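Local coordinates for protein quinone oxidoreductase 1 (Escherichia coli, PDB 1QOR) that catalyses the NADPH-dependent one-electron reduction of quinones to semiquinones, working as a homodimer of the zinc-containing alcohol dehydrogenase family, at residues I40-T45 with E312-R317; F238-G243 with V261-L266. All coordinates share one frame; numbering follows the deposited sequence.

Contact 1: I40-T45 with E312-R317; sequences INFIDT and EILESR. With NDP (NADPH dihydro-nicotinamide-adenine-dinucleotide phosphate), chain D.
The F42 ring meets L314 across the contact and the ribose-diphosphate part of NADPH beside it. Its CD2 lies 4.0 Å from L314 CG, and both L314 and the cofactor carbon C5B come at the ring obliquely. Here the start of helix 42-49, in the GroES-like domain, packs on the last turn of helix 307-315, which comes back from late in the chain. The R317 guanidinium is the second flat group. The adenine lies over one of its faces, with N7A above the centre, and the 2'-phosphate sits in plane at its edge. NH2 of R317 donates to phosphate O2X at 2.8 Å, and NE adds a weak bond to O3X. A Schellman motif ends helix 307-315, and R317 leaves the helix with positive phi (74°). A leucine in place of R317 would probably leave the 2'-phosphate without this charged partner and the adenine without its flat cover. L314 gives the largest share of the buried surface. Its CG is anti to the backbone N (chi1 175°), and its methyl CD2 reaches I40 CG2 at 3.9 Å. The F42 backbone N binds the nicotinamide-side phosphate oxygen O2N at 3.0 Å. At the other end, T45 and E315 meet tip to tip, with E315 OE2 3.4 Å from T45 CB. The E315 carboxylate has its salt bridge with R48. N41 is held by hydrogen bonds, OD1 with K124 and ND2 with E64. One water donates to T45 OG1 and, weakly, to E315 OE2. T45 OG1 itself donates to F42 O at 2.7 Å, in the plane of that carbonyl.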
ATOM      1  N   ILE A  40     -20.863   8.852  18.836  1.00 23.28           N
ATOM      2  CA  ILE A  40     -20.368   7.542  19.230  1.00 23.14           C
ATOM      3  C   ILE A  40     -19.598   7.050  17.992  1.00 23.11           C
ATOM      4  O   ILE A  40     -20.048   7.216  16.839  1.00 22.21           O
ATOM      5  CB  ILE A  40     -21.517   6.573  19.570  1.00 24.72           C
ATOM      6  CG1 ILE A  40     -22.254   7.099  20.822  1.00 24.85           C
ATOM      7  CG2 ILE A  40     -20.981   5.111  19.744  1.00 23.96           C
ATOM      8  CD1 ILE A  40     -23.500   6.355  21.173  1.00 23.36           C
ATOM      9  N   ASN A  41     -18.434   6.467  18.212  1.00 19.34           N
ATOM     10  CA  ASN A  41     -17.619   6.025  17.086  1.00 20.09           C
ATOM     11  C   ASN A  41     -17.042   4.670  17.407  1.00 21.16           C
ATOM     12  O   ASN A  41     -16.737   4.371  18.588  1.00 21.12           O
ATOM     13  CB  ASN A  41     -16.530   7.055  16.787  1.00 16.42           C
ATOM     14  CG  ASN A  41     -17.088   8.303  16.134  1.00 21.20           C
ATOM     15  OD1 ASN A  41     -17.431   8.296  14.956  1.00 23.36           O
ATOM     16  ND2 ASN A  41     -17.170   9.390  16.886  1.00 19.77           N
ATOM     17  N   PHE A  42     -16.865   3.848  16.375  1.00 20.70           N
ATOM     18  CA  PHE A  42     -16.361   2.514  16.641  1.00 21.12           C
ATOM     19  C   PHE A  42     -14.979   2.547  17.317  1.00 21.33           C
ATOM     20  O   PHE A  42     -14.698   1.706  18.159  1.00 22.65           O
ATOM     21  CB  PHE A  42     -16.383   1.630  15.385  1.00 20.22           C
ATOM     22  CG  PHE A  42     -16.682   0.186  15.686  1.00 19.95           C
ATOM     23  CD1 PHE A  42     -15.675  -0.673  16.145  1.00 20.55           C
ATOM     24  CD2 PHE A  42     -17.974  -0.297  15.571  1.00 18.39           C
ATOM     25  CE1 PHE A  42     -15.962  -1.977  16.484  1.00 21.59           C
ATOM     26  CE2 PHE A  42     -18.290  -1.608  15.903  1.00 19.66           C
ATOM     27  CZ  PHE A  42     -17.302  -2.455  16.362  1.00 21.93           C
ATOM     28  N   ILE A  43     -14.134   3.524  16.995  1.00 22.16           N
ATOM     29  CA  ILE A  43     -12.830   3.605  17.659  1.00 22.33           C
ATOM     30  C   ILE A  43     -13.002   3.717  19.206  1.00 25.36           C
ATOM     31  O   ILE A  43     -12.137   3.254  19.966  1.00 25.09           O
ATOM     32  CB  ILE A  43     -11.975   4.770  17.098  1.00 22.84           C
ATOM     33  CG1 ILE A  43     -10.550   4.745  17.687  1.00 20.57           C
ATOM     34  CG2 ILE A  43     -12.669   6.128  17.340  1.00 19.60           C
ATOM     35  CD1 ILE A  43      -9.597   5.766  17.028  1.00 17.66           C
ATOM     36  N   ASP A  44     -14.154   4.224  19.668  1.00 24.98           N
ATOM     37  CA  ASP A  44     -14.390   4.342  21.111  1.00 25.01           C
ATOM     38  C   ASP A  44     -14.293   2.953  21.751  1.00 24.87           C
ATOM     39  O   ASP A  44     -13.804   2.814  22.891  1.00 24.97           O
ATOM     40  CB  ASP A  44     -15.766   4.955  21.433  1.00 24.51           C
ATOM     41  CG  ASP A  44     -15.958   6.345  20.841  1.00 25.16           C
ATOM     42  OD1 ASP A  44     -14.967   7.003  20.447  1.00 24.76           O
ATOM     43  OD2 ASP A  44     -17.126   6.788  20.784  1.00 23.44           O
ATOM     44  N   THR A  45     -14.767   1.932  21.040  1.00 23.85           N
ATOM     45  CA  THR A  45     -14.696   0.577  21.579  1.00 23.55           C
ATOM     46  C   THR A  45     -13.233  -0.005  21.530  1.00 23.42           C
ATOM     47  O   THR A  45     -12.894  -0.903  22.303  1.00 23.17           O
ATOM     48  CB  THR A  45     -15.667  -0.421  20.835  1.00 23.62           C
ATOM     49  OG1 THR A  45     -15.213  -0.622  19.482  1.00 23.95           O
ATOM     50  CG2 THR A  45     -17.126   0.077  20.835  1.00 22.65           C
ATOM     51  N   GLU A 312     -22.872  -1.804  23.923  1.00 28.17           N
ATOM     52  CA  GLU A 312     -23.338  -3.176  23.701  1.00 30.14           C
ATOM     53  C   GLU A 312     -24.119  -3.251  22.380  1.00 29.43           C
ATOM     54  O   GLU A 312     -23.873  -4.140  21.544  1.00 27.55           O
ATOM     55  CB  GLU A 312     -24.221  -3.658  24.853  1.00 32.88           C
ATOM     56  CG  GLU A 312     -23.619  -3.394  26.217  1.00 40.18           C
ATOM     57  CD  GLU A 312     -24.481  -3.877  27.374  1.00 44.68           C
ATOM     58  OE1 GLU A 312     -25.706  -4.053  27.133  1.00 48.03           O
ATOM     59  OE2 GLU A 312     -23.943  -4.071  28.512  1.00 44.89           O
ATOM     60  N   ILE A 313     -24.979  -2.255  22.158  1.00 28.19           N
ATOM     61  CA  ILE A 313     -25.787  -2.221  20.960  1.00 28.48           C
ATOM     62  C   ILE A 313     -24.936  -2.034  19.706  1.00 28.89           C
ATOM     63  O   ILE A 313     -25.077  -2.801  18.737  1.00 29.32           O
ATOM     64  CB  ILE A 313     -26.898  -1.173  21.078  1.00 29.14           C
ATOM     65  CG1 ILE A 313     -27.899  -1.664  22.124  1.00 29.39           C
ATOM     66  CG2 ILE A 313     -27.638  -0.981  19.727  1.00 29.15           C
ATOM     67  CD1 ILE A 313     -28.875  -0.608  22.524  1.00 32.83           C
ATOM     68  N   LEU A 314     -24.019  -1.073  19.741  1.00 27.77           N
ATOM     69  CA  LEU A 314     -23.146  -0.836  18.598  1.00 27.52           C
ATOM     70  C   LEU A 314     -22.394  -2.091  18.231  1.00 27.58           C
ATOM     71  O   LEU A 314     -22.430  -2.526  17.078  1.00 27.90           O
ATOM     72  CB  LEU A 314     -22.148   0.284  18.899  1.00 26.94           C
ATOM     73  CG  LEU A 314     -21.098   0.566  17.842  1.00 26.85           C
ATOM     74  CD1 LEU A 314     -21.773   1.149  16.605  1.00 26.87           C
ATOM     75  CD2 LEU A 314     -20.049   1.544  18.403  1.00 26.56           C
ATOM     76  N   GLU A 315     -21.802  -2.738  19.225  1.00 24.98           N
ATOM     77  CA  GLU A 315     -21.009  -3.933  18.969  1.00 27.29           C
ATOM     78  C   GLU A 315     -21.798  -5.139  18.492  1.00 28.41           C
ATOM     79  O   GLU A 315     -21.228  -6.032  17.826  1.00 28.75           O
ATOM     80  CB  GLU A 315     -20.214  -4.316  20.211  1.00 26.77           C
ATOM     81  CG  GLU A 315     -19.063  -3.381  20.487  1.00 33.10           C
ATOM     82  CD  GLU A 315     -18.194  -3.847  21.644  1.00 36.11           C
ATOM     83  OE1 GLU A 315     -18.605  -4.760  22.387  1.00 40.83           O
ATOM     84  OE2 GLU A 315     -17.076  -3.326  21.801  1.00 37.88           O
ATOM     85  N   SER A 316     -23.087  -5.184  18.838  1.00 26.83           N
ATOM     86  CA  SER A 316     -23.920  -6.307  18.449  1.00 27.17           C
ATOM     87  C   SER A 316     -24.310  -6.252  16.960  1.00 27.54           C
ATOM     88  O   SER A 316     -24.956  -7.170  16.452  1.00 29.33           O
ATOM     89  CB  SER A 316     -25.164  -6.357  19.314  1.00 26.66           C
ATOM     90  OG  SER A 316     -25.974  -5.194  19.129  1.00 28.37           O
ATOM     91  N   ARG A 317     -23.930  -5.181  16.265  1.00 25.22           N
ATOM     92  CA  ARG A 317     -24.225  -5.026  14.841  1.00 25.69           C
ATOM     93  C   ARG A 317     -25.696  -4.692  14.569  1.00 27.47           C
ATOM     94  O   ARG A 317     -26.151  -4.713  13.414  1.00 27.99           O
ATOM     95  CB  ARG A 317     -23.803  -6.288  14.055  1.00 24.04           C
ATOM     96  CG  ARG A 317     -22.346  -6.719  14.331  1.00 23.03           C
ATOM     97  CD  ARG A 317     -21.985  -8.057  13.670  1.00 21.56           C
ATOM     98  NE  ARG A 317     -21.952  -7.926  12.227  1.00 22.77           N
ATOM     99  CZ  ARG A 317     -21.396  -8.791  11.390  1.00 22.67           C
ATOM    100  NH1 ARG A 317     -20.821  -9.876  11.856  1.00 23.61           N
ATOM    101  NH2 ARG A 317     -21.361  -8.539  10.092  1.00 20.29           N
TER
HETATM  102  PA  NDP D 350     -20.577   1.307  12.172  1.00 20.74           P
HETATM  103  O1A NDP D 350     -21.758   2.096  12.606  1.00 20.09           O
HETATM  104  O2A NDP D 350     -20.306   1.178  10.716  1.00 21.04           O
HETATM  105  O5B NDP D 350     -20.561  -0.085  12.856  1.00 17.48           O
HETATM  106  C5B NDP D 350     -19.705  -1.125  12.464  1.00 19.51           C
HETATM  107  C4B NDP D 350     -20.423  -1.991  11.474  1.00 21.72           C
HETATM  108  O4B NDP D 350     -19.370  -2.805  10.976  1.00 23.60           O
HETATM  109  C3B NDP D 350     -21.469  -2.973  12.021  1.00 23.09           C
HETATM  110  O3B NDP D 350     -22.750  -2.300  12.145  1.00 20.88           O
HETATM  111  C2B NDP D 350     -21.339  -4.154  11.071  1.00 22.16           C
HETATM  112  O2B NDP D 350     -22.281  -3.982  10.020  1.00 23.51           O
HETATM  113  C1B NDP D 350     -19.835  -4.080  10.557  1.00 22.07           C
HETATM  114  N9A NDP D 350     -19.195  -5.284  11.109  1.00 22.32           N
HETATM  115  C8A NDP D 350     -18.718  -6.334  10.439  1.00 21.15           C
HETATM  116  N7A NDP D 350     -18.256  -7.250  11.300  1.00 20.68           N
HETATM  117  C5A NDP D 350     -18.466  -6.727  12.487  1.00 21.42           C
HETATM  118  C6A NDP D 350     -18.170  -7.343  13.696  1.00 21.51           C
HETATM  119  N6A NDP D 350     -17.622  -8.549  13.779  1.00 20.06           N
HETATM  120  N1A NDP D 350     -18.483  -6.648  14.790  1.00 21.55           N
HETATM  121  C2A NDP D 350     -19.056  -5.413  14.745  1.00 23.54           C
HETATM  122  N3A NDP D 350     -19.341  -4.833  13.577  1.00 23.95           N
HETATM  123  C4A NDP D 350     -19.053  -5.498  12.420  1.00 22.23           C
HETATM  124  O3  NDP D 350     -19.365   2.126  12.796  1.00 20.67           O
HETATM  125  PN  NDP D 350     -18.681   3.523  12.519  1.00 21.45           P
HETATM  126  O1N NDP D 350     -19.368   4.287  11.416  1.00 21.22           O
HETATM  127  O2N NDP D 350     -18.441   4.208  13.845  1.00 20.88           O
HETATM  128  O5D NDP D 350     -17.226   2.978  11.973  1.00 22.09           O
HETATM  129  C5D NDP D 350     -17.047   2.110  10.863  1.00 20.51           C
HETATM  130  C4D NDP D 350     -15.633   1.643  10.768  1.00 22.98           C
HETATM  131  O4D NDP D 350     -14.772   2.728  10.352  1.00 22.60           O
HETATM  132  C3D NDP D 350     -15.070   1.125  12.087  1.00 23.60           C
HETATM  133  O3D NDP D 350     -14.277  -0.043  11.855  1.00 22.73           O
HETATM  134  C2D NDP D 350     -14.207   2.321  12.546  1.00 22.12           C
HETATM  135  O2D NDP D 350     -13.203   1.923  13.445  1.00 23.76           O
HETATM  136  C1D NDP D 350     -13.607   2.825  11.265  1.00 22.21           C
HETATM  137  N1N NDP D 350     -13.250   4.260  11.096  1.00 19.20           N
HETATM  138  C2N NDP D 350     -12.021   4.592  10.583  1.00 14.72           C
HETATM  139  C3N NDP D 350     -11.714   5.932  10.425  1.00 18.38           C
HETATM  140  C7N NDP D 350     -10.380   6.357   9.825  1.00 18.85           C
HETATM  141  O7N NDP D 350     -10.116   7.539   9.638  1.00 18.10           O
HETATM  142  N7N NDP D 350      -9.568   5.363   9.530  1.00 19.60           N
HETATM  143  C4N NDP D 350     -12.613   6.931  10.761  1.00 18.79           C
HETATM  144  C5N NDP D 350     -13.863   6.573  11.280  1.00 19.64           C
HETATM  145  C6N NDP D 350     -14.164   5.232  11.450  1.00 19.02           C
HETATM  146  P2B NDP D 350     -22.920  -5.294   9.218  1.00 24.17           P
HETATM  147  O1X NDP D 350     -23.622  -4.707   8.057  1.00 24.60           O
HETATM  148  O2X NDP D 350     -21.769  -6.123   8.836  1.00 26.23           O
HETATM  149  O3X NDP D 350     -23.787  -5.925  10.231  1.00 25.09           O
HETATM  150  O   HOH W   1     -14.563  -3.340  19.538  1.00 37.89           O

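Contact 2: F238-G243 with V261-L266; sequences FGNSSG and VTRPSL. With NDP (NADPH dihydro-nicotinamide-adenine-dinucleotide phosphate), chain D; SO4 (sulfate ion), chain C.
F238 CA and R263 CA lie 5.5 Å apart, the closest CA pair, where the loop after strand 233-237 passes the end of strand 260-262. The R263 side chain spans the gap. It bends at chi2 (-52°) and lays its guanidinium against the F238-G239 peptide, with F238 C and G239 N over one face. F238 C is 3.6 Å from R263 CZ. N240 ND2 lies at the guanidinium edge, 2.9 Å from R263 NH2; both are donors, so this is not a hydrogen bond. The amide plane is turned 40° from the guanidinium. A sulfate, probably from the crystallisation liquor, lies at the edge too. R263 NH1 gives it a nearly straight bond to O3 at 2.9 Å, and NH2 bonds O1. NH1 also donates to P264 O, tilted from the carbonyl plane. A water donates to G239 O and accepts from R263 NE, linking the two segments. F238 and P264 add an apolar touch, CB to CG. Both loops follow neighbouring parallel strands of the Rossmann-type domain, at the strand ends where this fold holds its dinucleotide. P264 O accepts from the carboxamide N7N of NADPH at 2.9 Å. The F238 ring meets the nicotinamide atom C2N with its edge. S241 OG and the ribose hydroxyl O3D share a hydrogen bond of 2.7 Å, in which either may donate. G239 passes close to the same ribose, and a side chain there would clash with O3D. A type I turn from N240 to G243 carries the loop onward, closed by G243 N to N240 O. T262 OG1 bonds L259 O of the second subunit, and the sheet continues across the interface. S265 N likewise bonds S258 OG of the second subunit.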
ATOM      1  N   PHE A 238      -9.306   0.559   6.649  1.00 18.98           N
ATOM      2  CA  PHE A 238      -9.467   1.712   7.525  1.00 16.07           C
ATOM      3  C   PHE A 238     -10.288   1.462   8.761  1.00 16.89           C
ATOM      4  O   PHE A 238     -10.746   2.404   9.393  1.00 18.24           O
ATOM      5  CB  PHE A 238     -10.002   2.923   6.708  1.00 15.72           C
ATOM      6  CG  PHE A 238     -11.485   2.860   6.365  1.00 15.72           C
ATOM      7  CD1 PHE A 238     -11.927   2.145   5.259  1.00 16.56           C
ATOM      8  CD2 PHE A 238     -12.421   3.561   7.138  1.00 17.21           C
ATOM      9  CE1 PHE A 238     -13.277   2.120   4.907  1.00 18.43           C
ATOM     10  CE2 PHE A 238     -13.779   3.551   6.819  1.00 20.49           C
ATOM     11  CZ  PHE A 238     -14.219   2.829   5.695  1.00 20.46           C
ATOM     12  N   GLY A 239     -10.475   0.197   9.109  1.00 17.14           N
ATOM     13  CA  GLY A 239     -11.240  -0.142  10.293  1.00 16.98           C
ATOM     14  C   GLY A 239     -10.824  -1.525  10.790  1.00 19.09           C
ATOM     15  O   GLY A 239     -10.108  -2.244  10.099  1.00 17.39           O
ATOM     16  N   ASN A 240     -11.211  -1.865  12.022  1.00 20.92           N
ATOM     17  CA  ASN A 240     -10.905  -3.163  12.624  1.00 21.73           C
ATOM     18  C   ASN A 240     -12.205  -3.669  13.281  1.00 22.74           C
ATOM     19  O   ASN A 240     -12.124  -4.279  14.357  1.00 22.53           O
ATOM     20  CB  ASN A 240      -9.867  -3.046  13.774  1.00 21.17           C
ATOM     21  CG  ASN A 240      -8.832  -1.982  13.545  1.00 20.43           C
ATOM     22  OD1 ASN A 240      -8.688  -1.077  14.357  1.00 25.25           O
ATOM     23  ND2 ASN A 240      -8.121  -2.059  12.442  1.00 18.22           N
ATOM     24  N   SER A 241     -13.366  -3.497  12.629  1.00 21.08           N
ATOM     25  CA  SER A 241     -14.631  -3.906  13.233  1.00 19.57           C
ATOM     26  C   SER A 241     -14.694  -5.346  13.660  1.00 22.09           C
ATOM     27  O   SER A 241     -15.219  -5.653  14.736  1.00 23.47           O
ATOM     28  CB  SER A 241     -15.799  -3.575  12.338  1.00 19.26           C
ATOM     29  OG  SER A 241     -15.853  -2.169  12.117  1.00 22.42           O
ATOM     30  N   SER A 242     -14.177  -6.244  12.830  1.00 20.59           N
ATOM     31  CA  SER A 242     -14.179  -7.652  13.198  1.00 20.22           C
ATOM     32  C   SER A 242     -12.808  -8.032  13.790  1.00 20.96           C
ATOM     33  O   SER A 242     -12.573  -9.197  14.074  1.00 23.82           O
ATOM     34  CB  SER A 242     -14.449  -8.525  11.967  1.00 16.78           C
ATOM     35  OG  SER A 242     -13.388  -8.467  11.020  1.00 18.04           O
ATOM     36  N   GLY A 243     -11.894  -7.077  13.893  1.00 20.81           N
ATOM     37  CA  GLY A 243     -10.575  -7.379  14.397  1.00 22.83           C
ATOM     38  C   GLY A 243      -9.530  -6.764  13.493  1.00 24.35           C
ATOM     39  O   GLY A 243      -9.819  -6.503  12.316  1.00 25.46           O
ATOM     40  N   VAL A 261      -1.747  -1.210  -0.684  1.00 18.64           N
ATOM     41  CA  VAL A 261      -2.577  -1.191   0.502  1.00 18.27           C
ATOM     42  C   VAL A 261      -2.142  -0.004   1.376  1.00 17.89           C
ATOM     43  O   VAL A 261      -0.961   0.383   1.397  1.00 15.50           O
ATOM     44  CB  VAL A 261      -2.606  -2.552   1.245  1.00 19.30           C
ATOM     45  CG1 VAL A 261      -1.238  -2.992   1.576  1.00 24.49           C
ATOM     46  CG2 VAL A 261      -3.428  -2.435   2.548  1.00 20.26           C
ATOM     47  N   THR A 262      -3.111   0.625   2.033  1.00 17.49           N
ATOM     48  CA  THR A 262      -2.820   1.752   2.894  1.00 17.42           C
ATOM     49  C   THR A 262      -3.744   1.580   4.062  1.00 18.41           C
ATOM     50  O   THR A 262      -4.766   0.900   3.935  1.00 17.11           O
ATOM     51  CB  THR A 262      -3.058   3.108   2.209  1.00 18.78           C
ATOM     52  OG1 THR A 262      -2.712   4.172   3.118  1.00 18.76           O
ATOM     53  CG2 THR A 262      -4.539   3.260   1.764  1.00 20.27           C
ATOM     54  N   ARG A 263      -3.288   2.015   5.242  1.00 18.42           N
ATOM     55  CA  ARG A 263      -4.097   1.912   6.455  1.00 18.78           C
ATOM     56  C   ARG A 263      -4.118   3.337   7.023  1.00 19.80           C
ATOM     57  O   ARG A 263      -3.290   3.700   7.850  1.00 19.98           O
ATOM     58  CB  ARG A 263      -3.482   0.918   7.430  1.00 16.53           C
ATOM     59  CG  ARG A 263      -4.496   0.291   8.381  1.00 15.57           C
ATOM     60  CD  ARG A 263      -5.371   1.347   9.118  1.00 17.70           C
ATOM     61  NE  ARG A 263      -6.374   0.720   9.985  1.00 17.13           N
ATOM     62  CZ  ARG A 263      -7.291   1.390  10.678  1.00 15.90           C
ATOM     63  NH1 ARG A 263      -7.359   2.720  10.609  1.00 16.16           N
ATOM     64  NH2 ARG A 263      -8.109   0.727  11.484  1.00 15.98           N
ATOM     65  N   PRO A 264      -5.080   4.160   6.572  1.00 19.76           N
ATOM     66  CA  PRO A 264      -5.207   5.556   7.012  1.00 19.60           C
ATOM     67  C   PRO A 264      -6.014   5.811   8.293  1.00 19.54           C
ATOM     68  O   PRO A 264      -6.775   4.957   8.772  1.00 17.79           O
ATOM     69  CB  PRO A 264      -5.890   6.208   5.805  1.00 17.67           C
ATOM     70  CG  PRO A 264      -6.909   5.148   5.444  1.00 18.03           C
ATOM     71  CD  PRO A 264      -6.147   3.825   5.595  1.00 18.87           C
ATOM     72  N   SER A 265      -5.825   7.011   8.832  1.00 20.23           N
ATOM     73  CA  SER A 265      -6.547   7.456  10.006  1.00 21.03           C
ATOM     74  C   SER A 265      -6.819   8.935   9.737  1.00 21.40           C
ATOM     75  O   SER A 265      -6.202   9.547   8.855  1.00 19.75           O
ATOM     76  CB  SER A 265      -5.738   7.248  11.300  1.00 19.37           C
ATOM     77  OG  SER A 265      -4.709   8.209  11.390  1.00 22.62           O
ATOM     78  N   LEU A 266      -7.794   9.482  10.451  1.00 23.71           N
ATOM     79  CA  LEU A 266      -8.161  10.886  10.328  1.00 24.92           C
ATOM     80  C   LEU A 266      -6.974  11.811  10.600  1.00 27.39           C
ATOM     81  O   LEU A 266      -6.829  12.859   9.921  1.00 30.28           O
ATOM     82  CB  LEU A 266      -9.264  11.215  11.333  1.00 25.25           C
ATOM     83  CG  LEU A 266     -10.543  11.863  10.812  1.00 27.06           C
ATOM     84  CD1 LEU A 266     -11.155  12.679  11.931  1.00 28.45           C
ATOM     85  CD2 LEU A 266     -10.273  12.754   9.638  1.00 27.43           C
TER
HETATM   86  PA  NDP D 350     -20.577   1.307  12.172  1.00 20.74           P
HETATM   87  O1A NDP D 350     -21.758   2.096  12.606  1.00 20.09           O
HETATM   88  O2A NDP D 350     -20.306   1.178  10.716  1.00 21.04           O
HETATM   89  O5B NDP D 350     -20.561  -0.085  12.856  1.00 17.48           O
HETATM   90  C5B NDP D 350     -19.705  -1.125  12.464  1.00 19.51           C
HETATM   91  C4B NDP D 350     -20.423  -1.991  11.474  1.00 21.72           C
HETATM   92  O4B NDP D 350     -19.370  -2.805  10.976  1.00 23.60           O
HETATM   93  C3B NDP D 350     -21.469  -2.973  12.021  1.00 23.09           C
HETATM   94  O3B NDP D 350     -22.750  -2.300  12.145  1.00 20.88           O
HETATM   95  C2B NDP D 350     -21.339  -4.154  11.071  1.00 22.16           C
HETATM   96  O2B NDP D 350     -22.281  -3.982  10.020  1.00 23.51           O
HETATM   97  C1B NDP D 350     -19.835  -4.080  10.557  1.00 22.07           C
HETATM   98  N9A NDP D 350     -19.195  -5.284  11.109  1.00 22.32           N
HETATM   99  C8A NDP D 350     -18.718  -6.334  10.439  1.00 21.15           C
HETATM  100  N7A NDP D 350     -18.256  -7.250  11.300  1.00 20.68           N
HETATM  101  C5A NDP D 350     -18.466  -6.727  12.487  1.00 21.42           C
HETATM  102  C6A NDP D 350     -18.170  -7.343  13.696  1.00 21.51           C
HETATM  103  N6A NDP D 350     -17.622  -8.549  13.779  1.00 20.06           N
HETATM  104  N1A NDP D 350     -18.483  -6.648  14.790  1.00 21.55           N
HETATM  105  C2A NDP D 350     -19.056  -5.413  14.745  1.00 23.54           C
HETATM  106  N3A NDP D 350     -19.341  -4.833  13.577  1.00 23.95           N
HETATM  107  C4A NDP D 350     -19.053  -5.498  12.420  1.00 22.23           C
HETATM  108  O3  NDP D 350     -19.365   2.126  12.796  1.00 20.67           O
HETATM  109  PN  NDP D 350     -18.681   3.523  12.519  1.00 21.45           P
HETATM  110  O1N NDP D 350     -19.368   4.287  11.416  1.00 21.22           O
HETATM  111  O2N NDP D 350     -18.441   4.208  13.845  1.00 20.88           O
HETATM  112  O5D NDP D 350     -17.226   2.978  11.973  1.00 22.09           O
HETATM  113  C5D NDP D 350     -17.047   2.110  10.863  1.00 20.51           C
HETATM  114  C4D NDP D 350     -15.633   1.643  10.768  1.00 22.98           C
HETATM  115  O4D NDP D 350     -14.772   2.728  10.352  1.00 22.60           O
HETATM  116  C3D NDP D 350     -15.070   1.125  12.087  1.00 23.60           C
HETATM  117  O3D NDP D 350     -14.277  -0.043  11.855  1.00 22.73           O
HETATM  118  C2D NDP D 350     -14.207   2.321  12.546  1.00 22.12           C
HETATM  119  O2D NDP D 350     -13.203   1.923  13.445  1.00 23.76           O
HETATM  120  C1D NDP D 350     -13.607   2.825  11.265  1.00 22.21           C
HETATM  121  N1N NDP D 350     -13.250   4.260  11.096  1.00 19.20           N
HETATM  122  C2N NDP D 350     -12.021   4.592  10.583  1.00 14.72           C
HETATM  123  C3N NDP D 350     -11.714   5.932  10.425  1.00 18.38           C
HETATM  124  C7N NDP D 350     -10.380   6.357   9.825  1.00 18.85           C
HETATM  125  O7N NDP D 350     -10.116   7.539   9.638  1.00 18.10           O
HETATM  126  N7N NDP D 350      -9.568   5.363   9.530  1.00 19.60           N
HETATM  127  C4N NDP D 350     -12.613   6.931  10.761  1.00 18.79           C
HETATM  128  C5N NDP D 350     -13.863   6.573  11.280  1.00 19.64           C
HETATM  129  C6N NDP D 350     -14.164   5.232  11.450  1.00 19.02           C
HETATM  130  P2B NDP D 350     -22.920  -5.294   9.218  1.00 24.17           P
HETATM  131  O1X NDP D 350     -23.622  -4.707   8.057  1.00 24.60           O
HETATM  132  O2X NDP D 350     -21.769  -6.123   8.836  1.00 26.23           O
HETATM  133  O3X NDP D 350     -23.787  -5.925  10.231  1.00 25.09           O
HETATM  134  S   SO4 C 328     -10.046   3.628  13.323  1.00 31.69           S
HETATM  135  O1  SO4 C 328      -9.798   2.339  13.696  1.00 34.70           O
HETATM  136  O2  SO4 C 328     -11.407   4.017  13.737  1.00 33.15           O
HETATM  137  O3  SO4 C 328      -9.592   3.855  12.004  1.00 34.58           O
HETATM  138  O4  SO4 C 328      -9.288   4.613  13.847  1.00 36.86           O
HETATM  139  O   HOH W   2      -7.397  -1.891   9.430  1.00 18.37           O

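In the fold
From the N terminus, the chain reaches 40-45, at the start of helix 42-49 in the GroES-like domain. In the later Rossmann-type domain, contact 2 closes a short loop between adjacent strands 233-237 and 260-262. The chain then returns to the sheet that holds strand 37-39, adding strands 301-303 and 324-326. Between these two, helix 307-315 closes the long loop of contact 1 against helix 42-49. Contact 2 is nested inside it. Their centres lie about 15 Å apart, and F42 CE1 packs on S241 CA at 4.0 Å. NADPH runs past both: contact 1 meets mainly the adenine end and diphosphate, contact 2 mainly the nicotinamide end, with S241 and S242 reaching the adenine.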